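T-lymphoma invasion and metastasis-inducing protein 2 (Mus musculus, PDB 3A8P) activates the small GTPase RAC1 by stimulating its exchange of GDP for GTP, linking extracellular signals such as laminin to the cytoskeleton and neurite growth. Local coordinates at residues Val11-Trp16 against Leu112-Thr117; Ala74-Val79 against Leu195-Cys200; Glu89-Leu94 against Val101-Ala106. All coordinates share one frame; numbering follows the deposited sequence.

Contact 1: residues Val11-Trp16 against Leu112-Thr117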
# COMPACT_ATOMS: atom_id res chain seq x y z
N VAL A 11 17.28 -16.41 1.85
CA VAL A 11 17.10 -15.31 0.91
C VAL A 11 16.19 -15.69 -0.26
O VAL A 11 16.45 -16.66 -0.97
CB VAL A 11 18.45 -14.84 0.35
CG1 VAL A 11 18.24 -13.93 -0.84
CG2 VAL A 11 19.24 -14.13 1.44
N ARG A 12 15.14 -14.91 -0.44
CA ARG A 12 14.18 -15.14 -1.52
C ARG A 12 14.69 -14.48 -2.80
O ARG A 12 14.48 -14.99 -3.90
CB ARG A 12 12.82 -14.54 -1.13
CG ARG A 12 11.77 -14.57 -2.24
CD ARG A 12 10.48 -13.91 -1.78
NE ARG A 12 9.78 -14.69 -0.75
CZ ARG A 12 9.03 -15.76 -1.01
NH1 ARG A 12 8.87 -16.18 -2.26
NH2 ARG A 12 8.42 -16.40 -0.02
N LYS A 13 15.37 -13.35 -2.65
CA LYS A 13 15.90 -12.63 -3.79
C LYS A 13 16.96 -11.65 -3.32
O LYS A 13 16.94 -11.21 -2.17
CB LYS A 13 14.79 -11.86 -4.51
CG LYS A 13 15.21 -11.37 -5.88
CD LYS A 13 14.10 -10.62 -6.57
CE LYS A 13 14.42 -10.43 -8.04
NZ LYS A 13 15.75 -9.80 -8.25
N ALA A 14 17.88 -11.31 -4.22
CA ALA A 14 18.96 -10.39 -3.91
C ALA A 14 19.44 -9.70 -5.18
O ALA A 14 19.41 -10.29 -6.26
CB ALA A 14 20.11 -11.15 -3.25
N GLY A 15 19.88 -8.45 -5.07
CA GLY A 15 20.35 -7.75 -6.25
C GLY A 15 20.54 -6.27 -6.02
O GLY A 15 20.05 -5.73 -5.03
N TRP A 16 21.27 -5.62 -6.92
CA TRP A 16 21.52 -4.19 -6.81
C TRP A 16 20.25 -3.38 -7.04
O TRP A 16 19.48 -3.68 -7.95
CB TRP A 16 22.56 -3.72 -7.83
CG TRP A 16 23.97 -4.15 -7.56
CD1 TRP A 16 24.69 -5.09 -8.24
CD2 TRP A 16 24.85 -3.62 -6.56
NE1 TRP A 16 25.97 -5.18 -7.73
CE2 TRP A 16 26.09 -4.28 -6.70
CE3 TRP A 16 24.71 -2.65 -5.56
CZ2 TRP A 16 27.19 -4.00 -5.88
CZ3 TRP A 16 25.80 -2.37 -4.74
CH2 TRP A 16 27.02 -3.05 -4.91
N LEU A 112 12.55 -5.76 -12.34
CA LEU A 112 11.49 -5.08 -11.59
C LEU A 112 10.35 -6.06 -11.30
O LEU A 112 9.85 -6.13 -10.17
CB LEU A 112 10.96 -3.87 -12.36
CG LEU A 112 9.77 -3.09 -11.79
CD1 LEU A 112 9.78 -1.66 -12.32
CD2 LEU A 112 8.45 -3.77 -12.16
N GLU A 113 9.94 -6.81 -12.31
CA GLU A 113 8.85 -7.77 -12.13
C GLU A 113 9.24 -8.85 -11.13
O GLU A 113 8.40 -9.29 -10.35
CB GLU A 113 8.48 -8.41 -13.47
CG GLU A 113 7.75 -7.48 -14.41
CD GLU A 113 7.64 -8.05 -15.81
OE1 GLU A 113 7.49 -9.28 -15.94
OE2 GLU A 113 7.70 -7.26 -16.78
N ASN A 114 10.49 -9.27 -11.17
CA ASN A 114 10.94 -10.30 -10.24
C ASN A 114 10.90 -9.79 -8.79
O ASN A 114 10.54 -10.55 -7.89
CB ASN A 114 12.36 -10.77 -10.60
CG ASN A 114 12.40 -11.59 -11.88
OD1 ASN A 114 11.39 -12.17 -12.28
ND2 ASN A 114 13.56 -11.65 -12.51
N TRP A 115 11.25 -8.52 -8.59
CA TRP A 115 11.24 -7.91 -7.26
C TRP A 115 9.82 -7.77 -6.73
O TRP A 115 9.53 -8.09 -5.57
CB TRP A 115 11.89 -6.53 -7.29
CG TRP A 115 13.38 -6.57 -7.08
CD1 TRP A 115 14.35 -6.33 -8.01
CD2 TRP A 115 14.06 -6.86 -5.85
NE1 TRP A 115 15.60 -6.47 -7.44
CE2 TRP A 115 15.45 -6.79 -6.12
CE3 TRP A 115 13.64 -7.19 -4.55
CZ2 TRP A 115 16.42 -7.03 -5.13
CZ3 TRP A 115 14.60 -7.42 -3.57
CH2 TRP A 115 15.98 -7.34 -3.86
N VAL A 116 8.93 -7.28 -7.59
CA VAL A 116 7.54 -7.10 -7.21
C VAL A 116 6.94 -8.45 -6.83
O VAL A 116 6.28 -8.57 -5.80
CB VAL A 116 6.71 -6.48 -8.37
CG1 VAL A 116 5.21 -6.59 -8.08
CG2 VAL A 116 7.09 -5.03 -8.54
N THR A 117 7.19 -9.46 -7.65
CA THR A 117 6.67 -10.80 -7.40
C THR A 117 7.22 -11.34 -6.07
O THR A 117 6.47 -11.90 -5.26
CB THR A 117 7.06 -11.77 -8.54
OG1 THR A 117 6.44 -11.34 -9.76
CG2 THR A 117 6.61 -13.21 -8.22
O HOH W 1 15.85 -10.35 -11.44
O HOH W 2 18.13 -5.95 -8.63

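Contact 2: residues Ala74-Val79 against Leu195-Cys200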
# COMPACT_ATOMS: atom_id res chain seq x y z
N ALA A 74 8.84 -5.08 5.39
CA ALA A 74 7.76 -4.96 4.42
C ALA A 74 6.46 -5.71 4.67
O ALA A 74 5.65 -5.84 3.75
CB ALA A 74 8.29 -5.31 3.04
N GLU A 75 6.24 -6.21 5.88
CA GLU A 75 5.00 -6.93 6.16
C GLU A 75 3.80 -6.10 5.68
O GLU A 75 3.77 -4.89 5.87
CB GLU A 75 4.85 -7.22 7.66
CG GLU A 75 3.45 -7.65 8.07
CD GLU A 75 3.40 -8.34 9.43
OE1 GLU A 75 4.16 -7.93 10.34
OE2 GLU A 75 2.58 -9.28 9.59
N ASP A 76 2.84 -6.77 5.06
CA ASP A 76 1.63 -6.13 4.55
C ASP A 76 1.84 -4.94 3.62
O ASP A 76 1.05 -4.00 3.62
CB ASP A 76 0.72 -5.70 5.72
CG ASP A 76 0.21 -6.89 6.52
OD1 ASP A 76 -0.29 -7.85 5.91
OD2 ASP A 76 0.31 -6.85 7.77
N SER A 77 2.89 -4.99 2.81
CA SER A 77 3.17 -3.90 1.88
C SER A 77 2.47 -4.08 0.53
O SER A 77 1.90 -5.13 0.26
CB SER A 77 4.68 -3.78 1.62
OG SER A 77 5.38 -3.38 2.79
N ILE A 78 2.53 -3.04 -0.28
CA ILE A 78 1.99 -3.05 -1.63
C ILE A 78 3.14 -2.53 -2.49
O ILE A 78 3.87 -1.63 -2.09
CB ILE A 78 0.76 -2.10 -1.78
CG1 ILE A 78 -0.42 -2.64 -0.97
CG2 ILE A 78 0.38 -1.99 -3.26
CD1 ILE A 78 -1.65 -1.73 -0.96
N VAL A 79 3.33 -3.12 -3.67
CA VAL A 79 4.40 -2.68 -4.54
C VAL A 79 3.78 -2.31 -5.88
O VAL A 79 2.91 -3.02 -6.39
CB VAL A 79 5.46 -3.79 -4.75
CG1 VAL A 79 6.73 -3.20 -5.38
CG2 VAL A 79 5.79 -4.45 -3.41
N LEU A 195 -8.59 -4.86 -0.39
CA LEU A 195 -9.00 -5.66 -1.55
C LEU A 195 -7.92 -5.59 -2.64
O LEU A 195 -7.55 -6.60 -3.24
CB LEU A 195 -10.34 -5.15 -2.10
CG LEU A 195 -10.90 -5.87 -3.33
CD1 LEU A 195 -11.10 -7.35 -3.01
CD2 LEU A 195 -12.23 -5.24 -3.75
N PHE A 196 -7.40 -4.39 -2.89
CA PHE A 196 -6.37 -4.20 -3.90
C PHE A 196 -5.11 -4.99 -3.52
O PHE A 196 -4.51 -5.69 -4.35
CB PHE A 196 -6.02 -2.72 -4.04
CG PHE A 196 -5.06 -2.42 -5.17
CD1 PHE A 196 -5.51 -2.36 -6.48
CD2 PHE A 196 -3.72 -2.20 -4.90
CE1 PHE A 196 -4.62 -2.08 -7.53
CE2 PHE A 196 -2.82 -1.92 -5.94
CZ PHE A 196 -3.28 -1.86 -7.25
N ARG A 197 -4.71 -4.86 -2.26
CA ARG A 197 -3.53 -5.54 -1.74
C ARG A 197 -3.69 -7.05 -1.89
O ARG A 197 -2.76 -7.73 -2.35
CB ARG A 197 -3.33 -5.16 -0.26
CG ARG A 197 -2.03 -5.66 0.36
CD ARG A 197 -1.71 -4.88 1.64
NE ARG A 197 -2.69 -5.10 2.70
CZ ARG A 197 -2.58 -6.04 3.64
NH1 ARG A 197 -1.53 -6.84 3.66
NH2 ARG A 197 -3.53 -6.18 4.56
N MET A 198 -4.86 -7.57 -1.53
CA MET A 198 -5.11 -9.01 -1.65
C MET A 198 -4.99 -9.46 -3.11
O MET A 198 -4.45 -10.54 -3.38
CB MET A 198 -6.51 -9.37 -1.13
CG MET A 198 -6.70 -9.14 0.37
SD MET A 198 -5.72 -10.24 1.41
CE MET A 198 -4.21 -9.27 1.65
N ARG A 199 -5.49 -8.65 -4.03
CA ARG A 199 -5.40 -9.01 -5.45
C ARG A 199 -3.96 -8.97 -5.95
O ARG A 199 -3.58 -9.76 -6.82
CB ARG A 199 -6.29 -8.09 -6.28
CG ARG A 199 -7.76 -8.49 -6.20
CD ARG A 199 -8.66 -7.41 -6.73
NE ARG A 199 -10.04 -7.87 -6.82
CZ ARG A 199 -11.08 -7.06 -6.99
NH1 ARG A 199 -10.88 -5.75 -7.07
NH2 ARG A 199 -12.30 -7.56 -7.08
N CYS A 200 -3.16 -8.05 -5.39
CA CYS A 200 -1.76 -7.95 -5.77
C CYS A 200 -1.06 -9.24 -5.36
O CYS A 200 -0.29 -9.81 -6.14
CB CYS A 200 -1.08 -6.77 -5.08
SG CYS A 200 -1.47 -5.13 -5.73
O HOH W 3 -3.30 -7.50 7.09

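Contact 3: residues Glu89-Leu94 against Val101-Ala106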
# COMPACT_ATOMS: atom_id res chain seq x y z
N GLU A 89 14.02 4.75 -15.52
CA GLU A 89 13.27 3.60 -15.99
C GLU A 89 13.42 2.49 -14.96
O GLU A 89 14.34 2.51 -14.15
CB GLU A 89 13.84 3.12 -17.33
CG GLU A 89 14.45 4.22 -18.17
CD GLU A 89 13.42 5.22 -18.64
OE1 GLU A 89 12.45 4.78 -19.30
OE2 GLU A 89 13.57 6.43 -18.36
N HIS A 90 12.50 1.52 -14.99
CA HIS A 90 12.54 0.38 -14.08
C HIS A 90 12.34 0.76 -12.61
O HIS A 90 12.81 0.07 -11.70
CB HIS A 90 13.87 -0.37 -14.27
CG HIS A 90 14.22 -0.57 -15.71
ND1 HIS A 90 15.51 -0.46 -16.18
CD2 HIS A 90 13.45 -0.84 -16.79
CE1 HIS A 90 15.51 -0.65 -17.49
NE2 HIS A 90 14.27 -0.88 -17.88
N VAL A 91 11.62 1.85 -12.38
CA VAL A 91 11.35 2.29 -11.03
C VAL A 91 10.09 1.60 -10.49
O VAL A 91 9.14 1.37 -11.23
CB VAL A 91 11.08 3.82 -10.97
CG1 VAL A 91 10.60 4.21 -9.57
CG2 VAL A 91 12.34 4.60 -11.35
N PHE A 92 10.12 1.23 -9.21
CA PHE A 92 8.94 0.66 -8.58
C PHE A 92 8.80 1.30 -7.21
O PHE A 92 9.77 1.85 -6.67
CB PHE A 92 8.95 -0.88 -8.48
CG PHE A 92 10.12 -1.48 -7.76
CD1 PHE A 92 11.28 -1.81 -8.44
CD2 PHE A 92 10.00 -1.85 -6.41
CE1 PHE A 92 12.32 -2.51 -7.81
CE2 PHE A 92 11.03 -2.54 -5.77
CZ PHE A 92 12.19 -2.88 -6.47
N CYS A 93 7.60 1.23 -6.66
CA CYS A 93 7.31 1.88 -5.40
C CYS A 93 6.73 0.97 -4.33
O CYS A 93 5.74 0.28 -4.57
CB CYS A 93 6.35 3.04 -5.67
SG CYS A 93 6.00 4.11 -4.26
N LEU A 94 7.35 0.98 -3.16
CA LEU A 94 6.84 0.17 -2.05
C LEU A 94 6.27 1.06 -0.96
O LEU A 94 6.91 2.01 -0.51
CB LEU A 94 7.95 -0.70 -1.44
CG LEU A 94 7.45 -1.63 -0.32
CD1 LEU A 94 8.29 -2.90 -0.31
CD2 LEU A 94 7.50 -0.92 1.03
N VAL A 101 6.49 5.45 2.22
CA VAL A 101 6.53 5.14 0.79
C VAL A 101 7.99 5.23 0.34
O VAL A 101 8.71 6.16 0.72
CB VAL A 101 5.66 6.12 -0.02
CG1 VAL A 101 5.67 5.74 -1.49
CG2 VAL A 101 4.22 6.10 0.52
N TYR A 102 8.41 4.26 -0.47
CA TYR A 102 9.79 4.20 -0.96
C TYR A 102 9.87 3.96 -2.46
O TYR A 102 8.99 3.33 -3.04
CB TYR A 102 10.53 3.06 -0.26
CG TYR A 102 10.50 3.11 1.25
CD1 TYR A 102 11.44 3.86 1.96
CD2 TYR A 102 9.52 2.43 1.96
CE1 TYR A 102 11.40 3.93 3.35
CE2 TYR A 102 9.47 2.49 3.34
CZ TYR A 102 10.41 3.24 4.03
OH TYR A 102 10.35 3.31 5.41
N LEU A 103 10.93 4.47 -3.06
CA LEU A 103 11.16 4.28 -4.48
C LEU A 103 12.38 3.39 -4.65
O LEU A 103 13.32 3.45 -3.84
CB LEU A 103 11.41 5.62 -5.18
CG LEU A 103 10.18 6.53 -5.34
CD1 LEU A 103 10.59 7.78 -6.09
CD2 LEU A 103 9.07 5.79 -6.08
N PHE A 104 12.35 2.56 -5.67
CA PHE A 104 13.44 1.65 -6.00
C PHE A 104 13.61 1.65 -7.52
O PHE A 104 12.65 1.89 -8.26
CB PHE A 104 13.11 0.21 -5.59
CG PHE A 104 13.10 -0.03 -4.11
CD1 PHE A 104 14.29 -0.28 -3.43
CD2 PHE A 104 11.90 -0.03 -3.40
CE1 PHE A 104 14.29 -0.53 -2.06
CE2 PHE A 104 11.89 -0.28 -2.02
CZ PHE A 104 13.08 -0.53 -1.35
N GLN A 105 14.82 1.39 -7.99
CA GLN A 105 15.05 1.31 -9.42
C GLN A 105 15.77 -0.00 -9.68
O GLN A 105 16.90 -0.19 -9.23
CB GLN A 105 15.90 2.46 -9.94
CG GLN A 105 16.34 2.22 -11.40
CD GLN A 105 17.14 3.37 -11.99
OE1 GLN A 105 17.92 4.01 -11.29
NE2 GLN A 105 16.97 3.60 -13.28
N ALA A 106 15.09 -0.91 -10.37
CA ALA A 106 15.65 -2.21 -10.69
C ALA A 106 16.65 -2.05 -11.83
O ALA A 106 16.89 -0.94 -12.30
CB ALA A 106 14.55 -3.16 -11.08

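Contact 1: residues Val11-Trp16 against Leu112-Thr117
K13 lays its side chain over one face of the W115 indole, and most of the contact rests on that pair. From CB the chain leaves with CG anti to the backbone N (chi1 -166°) and stays extended through CD, which sits 3.8 Å above the indole plane, over its centre. CE lies almost straight above the five-membered ring as a CH-pi contact, 4.0 Å from that ring's centroid, and also touches CB of N114 at 3.3 Å. The chain bends at its last torsion, and NZ ends 3.7 Å from the same centroid, still over the face, as a cation-pi contact. The ammonium also shares water 1 with N114 ND2 and forms a salt bridge to D111, one turn before W115 on the helix. At the indole's edge, the backbone N of G15 lies 3.7 Å from CZ2 of W115, while NE1 of W115 gives its N-H to water 2, itself a donor to the carbonyl O of W16. Strand 11-26 and helix 109-130 thus meet as the first strand and C-terminal helix of a pleckstrin homology fold, W115 lying where the helix caps one open end of the bent sheet.

Contact 2: residues Ala74-Val79 against Leu195-Cys200
D76 and R197 form the one salt bridge between 74-79 and the helix. NH1 of R197 donates to OD1 of D76 at 2.8 Å, a bent bond (136° at the hydrogen) that meets the oxygen on its anti side but well out of the carboxylate plane. The two planar groups stand nearly perpendicular, 83° apart. Water 3 accepts from NH2 of R197, and NH1 has a second partner in the hydroxyl of Y201. An alanine here in place of R197 would probably leave the D76 carboxylate without its charged mate and open a gap beside CG1 of I78. The turn from A74 to S77 is type II, with OG of S77 hydrogen-bonded to A74 O from above the carbonyl plane. It leads into strand 78-81 of the PH domain, whereas 195-200 belongs to the long CC-Ex helix, partly a predicted coiled coil; the contact therefore joins the PH and CC-Ex parts of the PHCCEx module. Apolar packing centres on I78. Its CG1 meets CG of R197 at 3.7 Å. CG2 of I78, anti to the backbone N, reaches the edge of the F196 ring, 4.2 Å from CE2.

Contact 3: residues Glu89-Leu94 against Val101-Ala106
F92 and F104 face each other across a hydrogen-bonded antiparallel pair, and the closest touch between these two side chains is not ring on ring. CB of F104 sits over one face of the F92 ring, 3.4 Å from its centroid, as a CH-pi contact. The rings are near parallel, 20° apart, but slid so far that they barely overlap. F92 reaches this place because its CG stands between the backbone N and the carbonyl carbon (chi1 57°), which turns the ring toward the neighbouring strand; its CE1 edge then meets CB of A106 at 4.0 Å. On the same face of the sheet, CB of L94 touches the edge of the F104 ring at CE2, and L94 and Y102 lie side by side, pointing the same way. The other face carries V91, C93, L103 and Q105. There CD2 of L103 packs 3.9 Å from CB of C93 and also approaches CG1 of V91. CG1 of V101 lies close to SG of C93.

Behind these side chains, F92 and F104 exchange two backbone hydrogen bonds, and L94 and Y102 exchange two more. A106 N to H90 O extends the ladder at 2.8 Å. Beyond it, the extended side chain of Q105 sends NE2 to the carbonyl O of E89 at 3.0 Å, in the carbonyl plane, tying the chain ahead of strand 91-95 to its partner. Further out, L112 of helix 109-130 touches F92, F19 of strand 11-26 meets the F104 ring, and S237 of helix 236-245 touches C93 and V101. The peptide groups thus fix the register of this PH-domain hairpin, while F92, L94 and F104 are buried and pack by apolar and CH-pi contacts, so cohesion on that face is probably mostly dispersive.

Overall arrangement
All three contacts meet around the PH-domain sheet. Contacts 1 and 3 have centres about 12 Å apart and touch through helix 109-130, which follows strand 101-105: CB of W115 lies 3.8 Å from CZ of F92. Contact 2 is about 15 Å from contact 3, centre to centre. V79 bridges them, its CG1 packing 3.7 Å from CD2 of F92 across neighbouring strands 78-81 and 91-95. The same CG1 of V79 lies 3.7 Å from CG2 of V116, joining contact 2 to contact 1, whose centres are about 16 Å apart. Contacts 1 and 3 stay within the PH domain; contact 2 ties that domain to helix 171-206 of the CC-Ex region, both being necessary for membrane localization.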